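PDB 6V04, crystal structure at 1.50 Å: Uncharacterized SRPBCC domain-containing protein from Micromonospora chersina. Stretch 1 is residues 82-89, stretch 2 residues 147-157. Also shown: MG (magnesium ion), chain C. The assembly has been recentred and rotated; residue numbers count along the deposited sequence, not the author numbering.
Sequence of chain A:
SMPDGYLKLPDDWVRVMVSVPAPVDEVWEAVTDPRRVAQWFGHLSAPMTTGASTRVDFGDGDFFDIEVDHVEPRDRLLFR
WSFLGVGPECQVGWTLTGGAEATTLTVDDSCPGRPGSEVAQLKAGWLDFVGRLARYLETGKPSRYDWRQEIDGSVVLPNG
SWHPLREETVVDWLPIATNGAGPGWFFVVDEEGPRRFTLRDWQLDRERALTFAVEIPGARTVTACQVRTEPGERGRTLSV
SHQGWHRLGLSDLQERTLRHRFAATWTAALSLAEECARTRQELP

Stretch 1, residues 82-89: SFLGVGPE
Stretch 2 (147-157) WRQEIDGSVVL

Stretch 1 leaves a strand at Phe 83 and folds through a compact loop against the strand of stretch 2 that includes Asp 152 to Leu 157. No direct hydrogen bond joins the two; side-chain packing, one CA-H...O contact and two bridging waters do the work, burying 346 Å² in all. The chains run in the same sense where they meet: Gly 87 CA lies 4.8 Å from Val 155 CA, and Pro 88 CA lies 6.4 Å from Val 156 CA.

The loop begins with a type II turn from Ser 82 to Gly 85, closed by Gly 85 N to Ser 82 O at 3.1 Å. Leu 84 (phi/psi 60/16) and Gly 85 (74/-2) both have positive phi, a region that glycine enters most easily. Phe 83 O then accepts Gly 87 N at 2.9 Å and Val 86 N at 3.2 Å, while Ser 82 OG (chi1 t) donates to Gly 87 O at 2.7 Å.

Phe 83 (-70/130; chi1 t, chi2 50°) covers the most surface. Its CB points toward stretch 2, and the ring edge meets the extended backbone, with CE2 3.4 Å from Asp 152 O and 4.3 Å from Gly 153 CA. A flat aromatic ring suits this place, since its weakly positive edge can approach a carbonyl. Nearby, Arg 148 (t, t, p, chi4 95°) and Asp 152 (chi1 p) form a two-pronged salt bridge, NH1 to OD1 and NH2 to OD2 each 2.9 Å; Phe 83 CZ lies 3.9 Å from Arg 148 NH1. Gly 153 (-177/166) leaves room: a CB there would come within 3.0 Å of Leu 84 CD1. Leu 84 is m, t.

Ser 154 (-153/161, chi1 p) and Pro 88 (-64/151, C-gamma endo) are the next largest contributors. Ser 154 OG, small enough to sit beside the proline ring, is 3.7 Å from Pro 88 CD, and Ser 154 O receives the CA-H of Gly 87 (-69/163), CA to O 3.4 Å. Pro 88 also offers a rigid apolar surface, its CB 4.0 Å from Val 156 CG2 (chi1 t). Val 86 (-121/-19, chi1 m) packs its CB 4.4 Å from CG2 of Val 155 (chi1 p), a match of compact branched side chains.

Water supplies the polar links. One donates to Phe 83 O at 2.9 Å and accepts from Ser 154 N at 3.1 Å; another donates to Val 86 O and accepts from Val 156 N, both at 2.8 Å. Alternate strand amides are thus satisfied across a gap.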

# COMPACT_ATOMS: atom_id res chain seq x y z
N SER A 82 -5.98 7.66 -0.57
CA SER A 82 -4.55 7.93 -0.58
C SER A 82 -3.86 6.83 0.21
O SER A 82 -4.09 6.69 1.41
CB SER A 82 -4.26 9.30 0.04
OG SER A 82 -2.87 9.49 0.24
N PHE A 83 -3.00 6.06 -0.47
CA PHE A 83 -2.33 4.94 0.19
C PHE A 83 -1.33 5.43 1.21
O PHE A 83 -0.47 6.27 0.92
CB PHE A 83 -1.64 4.04 -0.84
CG PHE A 83 -1.10 2.76 -0.27
CD1 PHE A 83 -1.89 1.94 0.50
CD2 PHE A 83 0.18 2.37 -0.57
CE1 PHE A 83 -1.38 0.76 1.02
CE2 PHE A 83 0.69 1.19 -0.06
CZ PHE A 83 -0.10 0.39 0.70
N LEU A 84 -1.42 4.88 2.42
CA LEU A 84 -0.58 5.25 3.56
C LEU A 84 -0.72 6.72 3.92
O LEU A 84 0.12 7.28 4.64
CB LEU A 84 0.90 4.91 3.30
CG LEU A 84 1.18 3.47 2.88
CD1 LEU A 84 2.66 3.34 2.51
CD2 LEU A 84 0.80 2.50 3.96
N GLY A 85 -1.78 7.38 3.42
CA GLY A 85 -1.98 8.78 3.66
C GLY A 85 -1.07 9.71 2.89
O GLY A 85 -1.23 10.93 3.00
N VAL A 86 -0.14 9.18 2.11
CA VAL A 86 0.83 9.99 1.39
C VAL A 86 0.76 9.80 -0.11
O VAL A 86 1.27 10.65 -0.85
CB VAL A 86 2.26 9.72 1.89
CG1 VAL A 86 2.33 9.94 3.38
CG2 VAL A 86 2.73 8.31 1.53
N GLY A 87 0.18 8.70 -0.60
CA GLY A 87 0.11 8.45 -2.01
C GLY A 87 -0.82 9.40 -2.75
O GLY A 87 -1.67 10.08 -2.16
N PRO A 88 -0.66 9.46 -4.06
CA PRO A 88 -1.52 10.34 -4.86
C PRO A 88 -2.98 9.91 -4.77
O PRO A 88 -3.28 8.73 -4.60
CB PRO A 88 -0.97 10.20 -6.28
CG PRO A 88 -0.32 8.85 -6.28
CD PRO A 88 0.24 8.66 -4.90
N GLU A 89 -3.87 10.89 -4.90
CA GLU A 89 -5.29 10.60 -4.78
C GLU A 89 -5.78 9.78 -5.97
O GLU A 89 -5.59 10.17 -7.14
CB GLU A 89 -6.09 11.89 -4.68
CG GLU A 89 -7.58 11.67 -4.47
CD GLU A 89 -8.34 12.96 -4.27
OE1 GLU A 89 -8.58 13.68 -5.27
OE2 GLU A 89 -8.69 13.26 -3.11
N TRP A 147 -1.20 -10.58 6.68
CA TRP A 147 -0.21 -9.54 6.45
C TRP A 147 0.41 -9.73 5.07
O TRP A 147 0.62 -10.86 4.62
CB TRP A 147 0.84 -9.52 7.58
CG TRP A 147 1.71 -10.73 7.72
CD1 TRP A 147 1.45 -11.87 8.44
CD2 TRP A 147 3.03 -10.89 7.19
NE1 TRP A 147 2.52 -12.73 8.36
CE2 TRP A 147 3.50 -12.16 7.59
CE3 TRP A 147 3.86 -10.09 6.39
CZ2 TRP A 147 4.75 -12.64 7.23
CZ3 TRP A 147 5.08 -10.57 6.01
CH2 TRP A 147 5.53 -11.83 6.45
N ARG A 148 0.66 -8.63 4.39
CA ARG A 148 1.14 -8.68 3.02
C ARG A 148 2.65 -8.88 2.99
O ARG A 148 3.41 -8.19 3.68
CB ARG A 148 0.74 -7.40 2.30
CG ARG A 148 0.98 -7.42 0.81
CD ARG A 148 0.15 -6.38 0.09
NE ARG A 148 0.56 -5.03 0.43
CZ ARG A 148 1.41 -4.29 -0.28
NH1 ARG A 148 1.71 -3.07 0.12
NH2 ARG A 148 1.98 -4.77 -1.39
N GLN A 149 3.11 -9.80 2.13
CA GLN A 149 4.50 -10.23 2.19
C GLN A 149 5.49 -9.16 1.77
O GLN A 149 6.67 -9.27 2.13
CB GLN A 149 4.72 -11.47 1.33
CG GLN A 149 4.55 -11.27 -0.16
CD GLN A 149 4.50 -12.60 -0.90
OE1 GLN A 149 3.66 -13.46 -0.62
NE2 GLN A 149 5.40 -12.77 -1.86
N GLU A 150 5.09 -8.15 1.00
CA GLU A 150 5.99 -7.09 0.56
C GLU A 150 5.44 -5.75 1.01
O GLU A 150 4.23 -5.60 1.24
CB GLU A 150 6.20 -7.09 -0.96
CG GLU A 150 4.95 -7.30 -1.78
CD GLU A 150 5.29 -7.60 -3.22
OE1 GLU A 150 5.82 -6.70 -3.91
OE2 GLU A 150 5.07 -8.75 -3.66
N ILE A 151 6.36 -4.80 1.24
CA ILE A 151 6.06 -3.41 1.56
C ILE A 151 6.25 -2.59 0.30
O ILE A 151 7.25 -2.76 -0.41
CB ILE A 151 6.98 -2.86 2.66
CG1 ILE A 151 6.80 -3.65 3.96
CG2 ILE A 151 6.73 -1.39 2.90
CD1 ILE A 151 7.85 -3.33 5.00
N ASP A 152 5.32 -1.68 0.02
CA ASP A 152 5.55 -0.70 -1.03
C ASP A 152 4.81 0.58 -0.68
O ASP A 152 3.98 0.62 0.23
CB ASP A 152 5.17 -1.23 -2.40
CG ASP A 152 3.88 -1.97 -2.40
OD1 ASP A 152 2.90 -1.39 -1.90
OD2 ASP A 152 3.85 -3.11 -2.91
N GLY A 153 5.16 1.64 -1.38
CA GLY A 153 4.49 2.91 -1.17
C GLY A 153 5.05 3.89 -2.16
O GLY A 153 6.10 3.66 -2.78
N SER A 154 4.36 5.02 -2.29
CA SER A 154 4.83 6.08 -3.15
C SER A 154 4.33 7.43 -2.67
O SER A 154 3.34 7.53 -1.93
CB SER A 154 4.40 5.87 -4.61
OG SER A 154 3.04 6.24 -4.79
N VAL A 155 5.01 8.47 -3.12
CA VAL A 155 4.59 9.84 -2.89
C VAL A 155 5.01 10.67 -4.09
O VAL A 155 6.08 10.45 -4.66
CB VAL A 155 5.18 10.38 -1.56
CG1 VAL A 155 6.71 10.42 -1.63
CG2 VAL A 155 4.61 11.74 -1.23
N VAL A 156 4.16 11.59 -4.51
CA VAL A 156 4.48 12.47 -5.62
C VAL A 156 5.13 13.72 -5.08
O VAL A 156 4.56 14.41 -4.22
CB VAL A 156 3.23 12.81 -6.45
CG1 VAL A 156 3.59 13.81 -7.55
CG2 VAL A 156 2.67 11.54 -7.06
N LEU A 157 6.31 14.02 -5.58
CA LEU A 157 7.08 15.16 -5.17
C LEU A 157 7.03 16.23 -6.25
O LEU A 157 6.87 15.92 -7.44
CB LEU A 157 8.55 14.78 -4.92
CG LEU A 157 8.80 13.66 -3.91
CD1 LEU A 157 10.28 13.33 -3.86
CD2 LEU A 157 8.27 14.00 -2.54
MG MG C . 3.00 -15.32 -1.17
O HOH W 1 1.66 5.62 -1.00
O HOH W 2 1.54 11.75 -3.43